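Local structure of Hia (1S7M) at the interface of chains A and B. The protein acts as a homotrimeric autotransporter adhesin of the outer membrane, through which Haemophilus influenzae recognises and attaches to host cells. Coordinates in Å, arbitrary orientation; residue numbers count along the deposited sequence, not the author numbering. Chains: chain A/B, Hia.

Contacts 3, 1, 2 and 4 follow one another along the trimer. Centres of C-alpha atoms lie about 14 Å apart between contacts 3 and 1, 17 Å between 1 and 2, and 11 Å between 2 and 4; contacts 3 and 4 are 38 Å apart. Helix 107-111 in contact 3 leads into strand 114-119, whose chain B copy runs from contact 1 into contact 2. Strand 138-143 of chain A also spans both, while strand 147-154 joins contacts 2 and 4. Apolar packing in contact 3 gives way to parallel strand pairing in contacts 1 and 2, and contact 4 closes the series with isoleucine packing and a backbone bond.

Contact 1: the interface of chains A and B. Residues chain A 115, 133-134, 136-139; chain B 114-116.
A:Trp115 sets the edge of its indole against the face of B:Trp115. Its CZ2 stands 3.4 Å above the plane of the B ring, over the centre, and the two planes are inclined by 63°. The pyrrole nitrogens also come near each other, NE1 of A:Trp115 lying 3.4 Å from NE1 of B:Trp115, but this is packing and no hydrogen bond. Both indoles hold CG in the crowded position between backbone N and carbonyl carbon (chi1 49°), and from there the two rings meet between the subunits. A:Val133 sets CB over one face of the A indole, toward the rim, and presses CG1 on B:Trp115 CB at 3.6 Å; A:Val139 meets the far rim, its CB 3.8 Å from CZ3 of B:Trp115. Branched valines suit strands and offer compact surfaces to the broad indole. Beside the rings the strands pair in parallel. B:Val116 N donates to A:Asn137 O at 2.9 Å, and B:Val116 O receives A:Val139 N at 2.8 Å. B:Gly114 presents its carbonyl O to A:Ala136 N, 2.9 Å away. The extended aliphatic stem of A:Glu138 lies against B:Val116 CG1. The site joins neighbouring subunits of the homotrimer, and the tryptophans give the Trp ring domain its name.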
ATOM      1  N   TRP A 115      -2.882  -8.824   4.765  1.00 16.88           N
ATOM      2  CA  TRP A 115      -2.886  -9.338   6.112  1.00 18.91           C
ATOM      3  C   TRP A 115      -3.328 -10.776   6.046  1.00 18.92           C
ATOM      4  O   TRP A 115      -3.768 -11.262   4.988  1.00 20.69           O
ATOM      5  CB  TRP A 115      -3.786  -8.530   7.059  1.00 18.16           C
ATOM      6  CG  TRP A 115      -5.175  -8.236   6.564  1.00 17.85           C
ATOM      7  CD1 TRP A 115      -5.533  -7.312   5.622  1.00 13.96           C
ATOM      8  CD2 TRP A 115      -6.395  -8.844   7.024  1.00 17.26           C
ATOM      9  NE1 TRP A 115      -6.909  -7.307   5.467  1.00 18.08           N
ATOM     10  CE2 TRP A 115      -7.460  -8.232   6.313  1.00 16.35           C
ATOM     11  CE3 TRP A 115      -6.689  -9.842   7.975  1.00 15.63           C
ATOM     12  CZ2 TRP A 115      -8.800  -8.582   6.521  1.00 18.87           C
ATOM     13  CZ3 TRP A 115      -8.017 -10.195   8.186  1.00 18.81           C
ATOM     14  CH2 TRP A 115      -9.064  -9.562   7.460  1.00 20.14           C
ATOM     15  N   VAL A 133      -5.366 -11.749   2.727  1.00 18.56           N
ATOM     16  CA  VAL A 133      -6.316 -10.740   2.289  1.00 17.43           C
ATOM     17  C   VAL A 133      -5.483  -9.603   1.692  1.00 18.80           C
ATOM     18  O   VAL A 133      -4.959  -8.727   2.419  1.00 18.14           O
ATOM     19  CB  VAL A 133      -7.150 -10.179   3.452  1.00 16.27           C
ATOM     20  CG1 VAL A 133      -8.233  -9.147   2.915  1.00 13.22           C
ATOM     21  CG2 VAL A 133      -7.837 -11.300   4.170  1.00 14.51           C
ATOM     22  N   ARG A 134      -5.300  -9.631   0.380  1.00 15.89           N
ATOM     23  CA  ARG A 134      -4.549  -8.561  -0.238  1.00 16.88           C
ATOM     24  C   ARG A 134      -5.539  -7.555  -0.805  1.00 16.86           C
ATOM     25  O   ARG A 134      -6.745  -7.644  -0.555  1.00 15.88           O
ATOM     26  CB  ARG A 134      -3.631  -9.105  -1.323  1.00 17.31           C
ATOM     27  CG  ARG A 134      -2.716 -10.194  -0.830  1.00 18.09           C
ATOM     28  CD  ARG A 134      -1.648 -10.485  -1.853  1.00 20.13           C
ATOM     29  NE  ARG A 134      -0.904 -11.697  -1.526  1.00 22.00           N
ATOM     30  CZ  ARG A 134       0.157 -12.123  -2.208  1.00 22.04           C
ATOM     31  NH1 ARG A 134       0.596 -11.436  -3.247  1.00 22.11           N
ATOM     32  NH2 ARG A 134       0.772 -13.232  -1.852  1.00 21.09           N
ATOM     33  N   ALA A 136      -8.170  -5.744  -2.941  1.00 23.47           N
ATOM     34  CA  ALA A 136      -9.328  -6.222  -3.701  1.00 25.20           C
ATOM     35  C   ALA A 136      -9.778  -7.663  -3.399  1.00 25.47           C
ATOM     36  O   ALA A 136     -10.428  -8.306  -4.237  1.00 24.58           O
ATOM     37  CB  ALA A 136      -9.090  -6.032  -5.210  1.00 23.17           C
ATOM     38  N   ASN A 137      -9.411  -8.161  -2.215  1.00 22.25           N
ATOM     39  CA  ASN A 137      -9.848  -9.461  -1.756  1.00 21.58           C
ATOM     40  C   ASN A 137     -11.065  -9.122  -0.910  1.00 20.05           C
ATOM     41  O   ASN A 137     -11.199  -7.991  -0.432  1.00 22.22           O
ATOM     42  CB  ASN A 137      -8.787 -10.177  -0.877  1.00 21.51           C
ATOM     43  CG  ASN A 137      -7.896 -11.136  -1.677  1.00 24.08           C
ATOM     44  OD1 ASN A 137      -8.372 -11.853  -2.578  1.00 25.11           O
ATOM     45  ND2 ASN A 137      -6.615 -11.164  -1.351  1.00 15.00           N
ATOM     46  N   GLU A 138     -11.950 -10.090  -0.718  1.00 19.50           N
ATOM     47  CA  GLU A 138     -13.160  -9.884   0.081  1.00 19.02           C
ATOM     48  C   GLU A 138     -13.249 -10.862   1.241  1.00 18.48           C
ATOM     49  O   GLU A 138     -12.903 -12.022   1.107  1.00 19.08           O
ATOM     50  CB  GLU A 138     -14.428 -10.077  -0.788  1.00 17.34           C
ATOM     51  CG  GLU A 138     -15.752  -9.880  -0.027  1.00 21.21           C
ATOM     52  CD  GLU A 138     -17.013 -10.063  -0.921  1.00 23.77           C
ATOM     53  OE1 GLU A 138     -16.870 -10.058  -2.160  1.00 23.81           O
ATOM     54  OE2 GLU A 138     -18.129 -10.204  -0.376  1.00 22.52           O
ATOM     55  N   VAL A 139     -13.731 -10.373   2.368  1.00 18.90           N
ATOM     56  CA  VAL A 139     -13.921 -11.187   3.555  1.00 22.30           C
ATOM     57  C   VAL A 139     -15.402 -11.033   3.917  1.00 22.50           C
ATOM     58  O   VAL A 139     -15.906  -9.923   4.062  1.00 22.99           O
ATOM     59  CB  VAL A 139     -13.058 -10.699   4.750  1.00 21.94           C
ATOM     60  CG1 VAL A 139     -13.400 -11.507   5.993  1.00 20.78           C
ATOM     61  CG2 VAL A 139     -11.575 -10.841   4.430  1.00 20.92           C
TER
ATOM     62  N   GLY B 114      -7.507  -1.441  -0.693  1.00 16.21           N
ATOM     63  CA  GLY B 114      -8.476  -1.803   0.326  1.00 18.26           C
ATOM     64  C   GLY B 114      -9.066  -3.174   0.068  1.00 17.16           C
ATOM     65  O   GLY B 114      -8.867  -3.768  -0.997  1.00 18.19           O
ATOM     66  N   TRP B 115      -9.755  -3.713   1.058  1.00 18.41           N
ATOM     67  CA  TRP B 115     -10.387  -4.999   0.857  1.00 20.39           C
ATOM     68  C   TRP B 115     -11.893  -4.821   1.075  1.00 20.66           C
ATOM     69  O   TRP B 115     -12.340  -3.851   1.716  1.00 23.96           O
ATOM     70  CB  TRP B 115      -9.784  -6.088   1.798  1.00 15.46           C
ATOM     71  CG  TRP B 115      -9.678  -5.681   3.218  1.00 14.87           C
ATOM     72  CD1 TRP B 115      -8.741  -4.838   3.764  1.00 12.75           C
ATOM     73  CD2 TRP B 115     -10.543  -6.060   4.290  1.00 15.11           C
ATOM     74  NE1 TRP B 115      -8.976  -4.678   5.098  1.00 15.76           N
ATOM     75  CE2 TRP B 115     -10.074  -5.417   5.452  1.00 14.85           C
ATOM     76  CE3 TRP B 115     -11.668  -6.881   4.384  1.00 17.57           C
ATOM     77  CZ2 TRP B 115     -10.685  -5.567   6.690  1.00 17.45           C
ATOM     78  CZ3 TRP B 115     -12.275  -7.031   5.616  1.00 14.75           C
ATOM     79  CH2 TRP B 115     -11.779  -6.378   6.753  1.00 15.22           C
ATOM     80  N   VAL B 116     -12.674  -5.738   0.520  1.00 20.60           N
ATOM     81  CA  VAL B 116     -14.124  -5.680   0.666  1.00 19.19           C
ATOM     82  C   VAL B 116     -14.600  -6.462   1.871  1.00 19.59           C
ATOM     83  O   VAL B 116     -14.229  -7.622   2.037  1.00 19.81           O
ATOM     84  CB  VAL B 116     -14.847  -6.263  -0.595  1.00 20.79           C
ATOM     85  CG1 VAL B 116     -16.367  -6.350  -0.358  1.00 18.71           C
ATOM     86  CG2 VAL B 116     -14.549  -5.377  -1.809  1.00 19.70           C
TER

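Contact 2: the interface of chains A and B. Residues chain A 141, 143, 148-150; chain B 119-121.
The flat carboxamide of A:Asn148 meets B:Lys121 above one face, at its oxygen end, where the methylene CE lies 3.5 Å from OD1. The amine NZ is also above this face and 4.1 Å from OD1, too far for a hydrogen bond, although an electrostatic attraction is possible. The ring of A:Phe141 points away from B:Ala119 to B:Lys121, and its backbone O serves this patch instead. In B:Lys121 the extended chi2 and chi3 lay the stem alongside A:Ser143 and A:Val149, and a bend at chi4 (-70°) turns NZ at the end; lysine suits this place because its long stem can pack while the charge it probably carries stays at the tip. A:Ser143 OG lies 3.5 Å from CD of B:Lys121 and accepts a short, straight bond from A:Val149 N (2.5 Å, 177° at H), which ties strands 138-143 and 147-154 and holds the serine oxygen beside the lysine stem. In this patch, water takes the place of direct polar bonds between the chains. Water 1 joins A:Phe141 O (2.6 Å), A:Val149 O and B:Asp120 N (2.8 Å). Water 2 links A:Ser143 N with the carboxylate OD2 of B:Asp120. Small A:Ser150 and B:Ala119 let the backbones come close, in parallel bridges with B:Lys121 and A:Phe141 respectively. The site carries the subunits' parallel alignment past strand 114-119.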
ATOM      1  N   PHE A 141     -18.546 -12.300   6.555  1.00 20.55           N
ATOM      2  CA  PHE A 141     -18.911 -12.927   7.806  1.00 24.04           C
ATOM      3  C   PHE A 141     -20.343 -13.445   7.639  1.00 26.71           C
ATOM      4  O   PHE A 141     -21.291 -12.664   7.450  1.00 25.95           O
ATOM      5  CB  PHE A 141     -18.776 -11.910   8.939  1.00 24.07           C
ATOM      6  CG  PHE A 141     -17.366 -11.377   9.087  1.00 27.63           C
ATOM      7  CD1 PHE A 141     -16.922 -10.297   8.308  1.00 23.78           C
ATOM      8  CD2 PHE A 141     -16.455 -12.010   9.942  1.00 25.54           C
ATOM      9  CE1 PHE A 141     -15.583  -9.859   8.380  1.00 26.77           C
ATOM     10  CE2 PHE A 141     -15.118 -11.578  10.013  1.00 28.22           C
ATOM     11  CZ  PHE A 141     -14.680 -10.501   9.230  1.00 25.29           C
ATOM     12  N   SER A 143     -23.787 -15.862   8.652  1.00 30.69           N
ATOM     13  CA  SER A 143     -24.619 -16.386   9.710  1.00 30.48           C
ATOM     14  C   SER A 143     -24.549 -17.900   9.575  1.00 30.98           C
ATOM     15  O   SER A 143     -24.380 -18.436   8.480  1.00 32.08           O
ATOM     16  CB  SER A 143     -26.066 -15.914   9.526  1.00 31.33           C
ATOM     17  OG  SER A 143     -26.160 -14.509   9.668  1.00 29.92           O
ATOM     18  N   ASN A 148     -27.065 -15.059  13.937  1.00 30.79           N
ATOM     19  CA  ASN A 148     -27.284 -14.123  12.842  1.00 31.94           C
ATOM     20  C   ASN A 148     -26.170 -13.097  12.787  1.00 29.16           C
ATOM     21  O   ASN A 148     -25.921 -12.384  13.749  1.00 27.84           O
ATOM     22  CB  ASN A 148     -28.644 -13.424  12.958  1.00 35.31           C
ATOM     23  CG  ASN A 148     -29.801 -14.322  12.522  1.00 39.39           C
ATOM     24  OD1 ASN A 148     -29.635 -15.211  11.667  1.00 38.83           O
ATOM     25  ND2 ASN A 148     -30.986 -14.083  13.098  1.00 40.58           N
ATOM     26  N   VAL A 149     -25.503 -13.043  11.644  1.00 27.85           N
ATOM     27  CA  VAL A 149     -24.381 -12.131  11.461  1.00 28.85           C
ATOM     28  C   VAL A 149     -24.737 -11.013  10.478  1.00 26.88           C
ATOM     29  O   VAL A 149     -24.983 -11.272   9.300  1.00 28.21           O
ATOM     30  CB  VAL A 149     -23.137 -12.908  10.939  1.00 26.29           C
ATOM     31  CG1 VAL A 149     -21.929 -12.018  10.952  1.00 26.53           C
ATOM     32  CG2 VAL A 149     -22.914 -14.151  11.784  1.00 27.40           C
ATOM     33  N   SER A 150     -24.746  -9.773  10.964  1.00 26.78           N
ATOM     34  CA  SER A 150     -25.099  -8.627  10.110  1.00 28.12           C
ATOM     35  C   SER A 150     -24.103  -7.482  10.176  1.00 27.04           C
ATOM     36  O   SER A 150     -23.410  -7.308  11.183  1.00 25.36           O
ATOM     37  CB  SER A 150     -26.491  -8.085  10.487  1.00 25.34           C
ATOM     38  OG  SER A 150     -26.466  -7.542  11.799  1.00 26.19           O
TER
ATOM     39  N   ALA B 119     -21.355  -9.145   4.512  1.00 28.85           N
ATOM     40  CA  ALA B 119     -22.163  -9.997   5.357  1.00 29.50           C
ATOM     41  C   ALA B 119     -23.459 -10.215   4.557  1.00 33.37           C
ATOM     42  O   ALA B 119     -23.774  -9.430   3.650  1.00 32.88           O
ATOM     43  CB  ALA B 119     -22.439  -9.303   6.683  1.00 26.93           C
ATOM     44  N   ASP B 120     -24.205 -11.270   4.867  1.00 36.09           N
ATOM     45  CA  ASP B 120     -25.433 -11.532   4.115  1.00 38.93           C
ATOM     46  C   ASP B 120     -26.633 -10.799   4.665  1.00 38.66           C
ATOM     47  O   ASP B 120     -27.696 -10.832   4.075  1.00 40.31           O
ATOM     48  CB  ASP B 120     -25.719 -13.023   4.074  1.00 41.79           C
ATOM     49  CG  ASP B 120     -24.648 -13.785   3.333  1.00 45.51           C
ATOM     50  OD1 ASP B 120     -24.330 -13.402   2.181  1.00 47.47           O
ATOM     51  OD2 ASP B 120     -24.122 -14.766   3.901  1.00 48.45           O
ATOM     52  N   LYS B 121     -26.438 -10.128   5.791  1.00 38.83           N
ATOM     53  CA  LYS B 121     -27.490  -9.373   6.441  1.00 38.48           C
ATOM     54  C   LYS B 121     -27.001  -7.977   6.799  1.00 37.79           C
ATOM     55  O   LYS B 121     -25.829  -7.786   7.121  1.00 36.20           O
ATOM     56  CB  LYS B 121     -27.923 -10.080   7.719  1.00 39.82           C
ATOM     57  CG  LYS B 121     -28.589 -11.429   7.497  1.00 41.60           C
ATOM     58  CD  LYS B 121     -28.709 -12.219   8.806  1.00 43.21           C
ATOM     59  CE  LYS B 121     -29.500 -13.516   8.608  1.00 43.58           C
ATOM     60  NZ  LYS B 121     -30.952 -13.221   8.347  1.00 45.78           N
TER
HETATM   61  O   HOH W   1     -23.907 -12.617   7.284  1.00 30.78           O
HETATM   62  O   HOH W   2     -24.757 -15.740   6.067  1.00 42.72           O

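Contact 3: the interface of chains A and B. Residues chain A 106-107, 110, 113; chain B 105, 109-110, 113.
A:Leu110 and B:Leu110 touch tip to tip, CD2 to CD2 at 3.8 Å, with their side chains crossing at about a right angle. In each, CG stands anti to the carbonyl carbon (chi1 -63° in A, -58° in B), which directs the branched end off its helix toward the other subunit. The second methyl of A:Leu110, CD1, reaches further partners as well: it lies 3.9 Å from CB of B:Ala105 and 4.1 Å from CB of B:Asp109. One forked residue therefore grips two segments of chain B, and leucine suits this by offering two methyls on a flexible stem. A methyl side chain at B:Ala105 lets the loop come close, its CB resting 3.8 Å from the carbonyl carbon of A:Thr106. B:Leu113 and A:Leu113 add a looser apolar layer, B:Leu113 CD2 standing 4.3 Å both from CD1 of A:Leu110 and from CD2 of A:Leu113. Toward the rim, B:Asp109 gives only its CB to the packing while its carboxylate extends beyond, and A:Thr106 contributes mainly backbone. No nitrogen or oxygen of one chain reaches the other, so the contact holds by apolar packing alone. In the fold, the short helix 107-111, which carries A:Leu110 and its copy B:Leu110, follows strand 85-86 in the chain and leads into strand 114-119.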
ATOM      1  N   THR A 106       7.326   0.316  -5.240  1.00 22.03           N
ATOM      2  CA  THR A 106       6.904  -0.107  -6.582  1.00 21.51           C
ATOM      3  C   THR A 106       5.554  -0.797  -6.609  1.00 20.88           C
ATOM      4  O   THR A 106       5.020  -1.214  -5.582  1.00 21.53           O
ATOM      5  CB  THR A 106       7.882  -1.123  -7.163  1.00 22.75           C
ATOM      6  OG1 THR A 106       7.696  -2.357  -6.475  1.00 24.92           O
ATOM      7  CG2 THR A 106       9.351  -0.671  -6.971  1.00 22.00           C
ATOM      8  N   VAL A 107       5.012  -0.947  -7.809  1.00 21.34           N
ATOM      9  CA  VAL A 107       3.755  -1.648  -7.985  1.00 19.30           C
ATOM     10  C   VAL A 107       3.920  -3.085  -7.464  1.00 19.15           C
ATOM     11  O   VAL A 107       3.025  -3.665  -6.853  1.00 20.65           O
ATOM     12  CB  VAL A 107       3.358  -1.674  -9.485  1.00 19.98           C
ATOM     13  CG1 VAL A 107       2.120  -2.581  -9.691  1.00 18.09           C
ATOM     14  CG2 VAL A 107       3.069  -0.242  -9.960  1.00 20.73           C
ATOM     15  N   LEU A 110       3.354  -3.229  -3.838  1.00 15.90           N
ATOM     16  CA  LEU A 110       1.925  -3.152  -3.574  1.00 17.19           C
ATOM     17  C   LEU A 110       1.214  -4.477  -3.786  1.00 18.39           C
ATOM     18  O   LEU A 110       0.261  -4.797  -3.069  1.00 19.25           O
ATOM     19  CB  LEU A 110       1.247  -2.112  -4.486  1.00 18.31           C
ATOM     20  CG  LEU A 110       1.647  -0.647  -4.386  1.00 18.92           C
ATOM     21  CD1 LEU A 110       0.459   0.215  -4.853  1.00 19.80           C
ATOM     22  CD2 LEU A 110       2.023  -0.288  -2.951  1.00 16.98           C
ATOM     23  N   LEU A 113       1.146  -6.604  -0.742  1.00 18.99           N
ATOM     24  CA  LEU A 113       0.592  -6.137   0.535  1.00 19.07           C
ATOM     25  C   LEU A 113      -0.609  -6.944   1.000  1.00 18.65           C
ATOM     26  O   LEU A 113      -1.440  -7.345   0.198  1.00 15.61           O
ATOM     27  CB  LEU A 113       0.208  -4.651   0.448  1.00 20.63           C
ATOM     28  CG  LEU A 113       1.157  -3.510   0.837  1.00 25.30           C
ATOM     29  CD1 LEU A 113       2.589  -3.975   1.020  1.00 23.11           C
ATOM     30  CD2 LEU A 113       1.047  -2.389  -0.201  1.00 20.79           C
TER
ATOM     31  N   ALA B 105       5.174   3.163  -7.644  1.00 22.16           N
ATOM     32  CA  ALA B 105       3.773   3.299  -7.284  1.00 20.03           C
ATOM     33  C   ALA B 105       3.530   4.736  -6.766  1.00 20.46           C
ATOM     34  O   ALA B 105       4.463   5.391  -6.261  1.00 19.18           O
ATOM     35  CB  ALA B 105       3.427   2.278  -6.235  1.00 19.52           C
ATOM     36  N   ASP B 109      -2.303   5.568  -6.149  1.00 20.43           N
ATOM     37  CA  ASP B 109      -2.503   4.110  -6.154  1.00 19.83           C
ATOM     38  C   ASP B 109      -2.807   3.634  -4.728  1.00 21.17           C
ATOM     39  O   ASP B 109      -3.679   2.786  -4.532  1.00 18.28           O
ATOM     40  CB  ASP B 109      -1.262   3.389  -6.691  1.00 20.15           C
ATOM     41  CG  ASP B 109      -0.916   3.823  -8.114  1.00 25.59           C
ATOM     42  OD1 ASP B 109      -1.871   4.211  -8.845  1.00 26.59           O
ATOM     43  OD2 ASP B 109       0.275   3.768  -8.497  1.00 22.06           O
ATOM     44  N   LEU B 110      -2.092   4.182  -3.731  1.00 20.41           N
ATOM     45  CA  LEU B 110      -2.312   3.797  -2.324  1.00 18.46           C
ATOM     46  C   LEU B 110      -3.725   4.124  -1.878  1.00 17.63           C
ATOM     47  O   LEU B 110      -4.330   3.378  -1.118  1.00 16.43           O
ATOM     48  CB  LEU B 110      -1.342   4.538  -1.363  1.00 19.35           C
ATOM     49  CG  LEU B 110       0.179   4.416  -1.548  1.00 19.91           C
ATOM     50  CD1 LEU B 110       0.887   4.902  -0.279  1.00 16.86           C
ATOM     51  CD2 LEU B 110       0.564   2.982  -1.824  1.00 16.26           C
ATOM     52  N   LEU B 113      -6.260   1.399  -2.444  1.00 21.92           N
ATOM     53  CA  LEU B 113      -6.011   0.081  -1.857  1.00 20.60           C
ATOM     54  C   LEU B 113      -7.051  -0.202  -0.764  1.00 18.60           C
ATOM     55  O   LEU B 113      -7.425   0.677   0.005  1.00 19.32           O
ATOM     56  CB  LEU B 113      -4.617   0.043  -1.232  1.00 22.21           C
ATOM     57  CG  LEU B 113      -3.406  -0.579  -1.921  1.00 23.73           C
ATOM     58  CD1 LEU B 113      -3.542  -0.604  -3.424  1.00 23.20           C
ATOM     59  CD2 LEU B 113      -2.167   0.168  -1.457  1.00 17.99           C
TER

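Contact 4: the interface of chains A and B. Residues chain A 147, 162-164; chain B 145, 147, 164.
B:Ile147 reaches A:Ile147 through an extended CG1-CD1 arm: CG1 is anti to the carbonyl carbon (chi1 -50°) and CD1 continues straight on (chi2 -179°). The tip of that arm, CD1, presses on the short branch of A:Ile147, CG2, at 3.5 Å, a tight fit for two methyls, with the side chains meeting at a slant. In A:Ile147 the same first torsion (chi1 -57°) leaves CG2 anti to the backbone N, which presents this branch to the partner. Isoleucine suits both places, since its beta branch agrees with a strand while its longer arm reaches the neighbouring subunit. The same CD1 of B:Ile147 also lies 3.7 Å from CA of A:Glu163, and CB of B:Ile147 faces the backbone O of A:Phe162, so the side chain lies across the end of strand 157-164. Polar links border this packing. A:Leu164 N donates a straight bond to B:Asn145 O (3.2 Å), nearly along the C=O axis, tying the strand end to the loop before strand 147-154 of the neighbour. Nearby, the carboxylate of A:Glu163 reaches chain B through water 3, which lies 2.7 Å from OE1 and 3.2 Å from B:Asn145 N; an extended glutamate is long enough to meet this water from beside the strand. The two leucines at 164 come together more loosely, crossing at about a right angle, with CD2 of A:Leu164 4.1 Å from CD2 of B:Leu164.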
ATOM      1  N   ILE A 147     -27.082 -18.507  14.684  1.00 31.53           N
ATOM      2  CA  ILE A 147     -26.437 -17.209  14.870  1.00 30.75           C
ATOM      3  C   ILE A 147     -26.656 -16.296  13.675  1.00 29.79           C
ATOM      4  O   ILE A 147     -26.492 -16.710  12.533  1.00 29.09           O
ATOM      5  CB  ILE A 147     -24.929 -17.378  15.106  1.00 31.03           C
ATOM      6  CG1 ILE A 147     -24.694 -18.283  16.324  1.00 31.58           C
ATOM      7  CG2 ILE A 147     -24.280 -16.024  15.323  1.00 30.95           C
ATOM      8  CD1 ILE A 147     -23.212 -18.472  16.688  1.00 30.69           C
ATOM      9  N   PHE A 162     -23.162  -9.638  16.015  1.00 27.83           N
ATOM     10  CA  PHE A 162     -23.448 -11.057  16.231  1.00 29.41           C
ATOM     11  C   PHE A 162     -24.548 -11.303  17.265  1.00 29.77           C
ATOM     12  O   PHE A 162     -24.427 -10.894  18.414  1.00 30.05           O
ATOM     13  CB  PHE A 162     -22.161 -11.776  16.676  1.00 27.41           C
ATOM     14  CG  PHE A 162     -21.027 -11.641  15.701  1.00 25.14           C
ATOM     15  CD1 PHE A 162     -20.295 -10.460  15.623  1.00 23.15           C
ATOM     16  CD2 PHE A 162     -20.728 -12.679  14.821  1.00 23.97           C
ATOM     17  CE1 PHE A 162     -19.273 -10.311  14.673  1.00 24.95           C
ATOM     18  CE2 PHE A 162     -19.711 -12.550  13.861  1.00 22.05           C
ATOM     19  CZ  PHE A 162     -18.979 -11.363  13.786  1.00 24.48           C
ATOM     20  N   GLU A 163     -25.609 -11.995  16.862  1.00 31.61           N
ATOM     21  CA  GLU A 163     -26.699 -12.277  17.788  1.00 34.87           C
ATOM     22  C   GLU A 163     -27.322 -13.650  17.558  1.00 34.92           C
ATOM     23  O   GLU A 163     -27.255 -14.204  16.456  1.00 34.98           O
ATOM     24  CB  GLU A 163     -27.794 -11.212  17.639  1.00 37.50           C
ATOM     25  CG  GLU A 163     -28.388 -11.202  16.235  1.00 42.99           C
ATOM     26  CD  GLU A 163     -29.464 -10.142  16.031  1.00 47.70           C
ATOM     27  OE1 GLU A 163     -29.274  -8.993  16.498  1.00 48.60           O
ATOM     28  OE2 GLU A 163     -30.492 -10.463  15.383  1.00 49.02           O
ATOM     29  N   LEU A 164     -27.944 -14.187  18.605  1.00 36.59           N
ATOM     30  CA  LEU A 164     -28.622 -15.478  18.508  1.00 38.40           C
ATOM     31  C   LEU A 164     -29.784 -15.291  17.549  1.00 39.36           C
ATOM     32  O   LEU A 164     -30.402 -14.233  17.537  1.00 40.35           O
ATOM     33  CB  LEU A 164     -29.173 -15.892  19.872  1.00 37.15           C
ATOM     34  CG  LEU A 164     -28.142 -16.146  20.975  1.00 39.66           C
ATOM     35  CD1 LEU A 164     -28.849 -16.312  22.325  1.00 39.87           C
ATOM     36  CD2 LEU A 164     -27.330 -17.387  20.628  1.00 38.28           C
TER
ATOM     37  N   ASN B 145     -27.256  -9.693  21.135  1.00 41.10           N
ATOM     38  CA  ASN B 145     -28.066 -10.332  22.160  1.00 41.07           C
ATOM     39  C   ASN B 145     -27.686 -11.807  22.263  1.00 39.90           C
ATOM     40  O   ASN B 145     -27.863 -12.583  21.317  1.00 39.60           O
ATOM     41  CB  ASN B 145     -29.554 -10.178  21.816  1.00 45.17           C
ATOM     42  CG  ASN B 145     -30.444 -11.053  22.679  1.00 47.64           C
ATOM     43  OD1 ASN B 145     -30.475 -10.917  23.907  1.00 50.06           O
ATOM     44  ND2 ASN B 145     -31.167 -11.967  22.040  1.00 49.28           N
ATOM     45  N   ILE B 147     -24.630 -13.145  22.481  1.00 37.36           N
ATOM     46  CA  ILE B 147     -23.235 -13.435  22.124  1.00 35.25           C
ATOM     47  C   ILE B 147     -22.238 -12.357  22.570  1.00 34.88           C
ATOM     48  O   ILE B 147     -22.438 -11.180  22.290  1.00 32.47           O
ATOM     49  CB  ILE B 147     -23.114 -13.605  20.591  1.00 34.38           C
ATOM     50  CG1 ILE B 147     -24.182 -14.580  20.088  1.00 32.08           C
ATOM     51  CG2 ILE B 147     -21.717 -14.073  20.223  1.00 32.78           C
ATOM     52  CD1 ILE B 147     -24.153 -14.844  18.575  1.00 29.55           C
ATOM     53  N   LEU B 164     -21.037 -17.632  24.040  1.00 39.57           N
ATOM     54  CA  LEU B 164     -22.388 -17.360  24.506  1.00 40.08           C
ATOM     55  C   LEU B 164     -22.335 -16.507  25.767  1.00 40.75           C
ATOM     56  O   LEU B 164     -21.538 -16.763  26.666  1.00 41.56           O
ATOM     57  CB  LEU B 164     -23.099 -18.669  24.823  1.00 37.73           C
ATOM     58  CG  LEU B 164     -23.325 -19.631  23.664  1.00 38.10           C
ATOM     59  CD1 LEU B 164     -24.097 -20.843  24.168  1.00 39.19           C
ATOM     60  CD2 LEU B 164     -24.099 -18.941  22.555  1.00 38.91           C
TER
HETATM   61  O   HOH W   3     -28.769  -7.991  18.952  1.00 42.25           O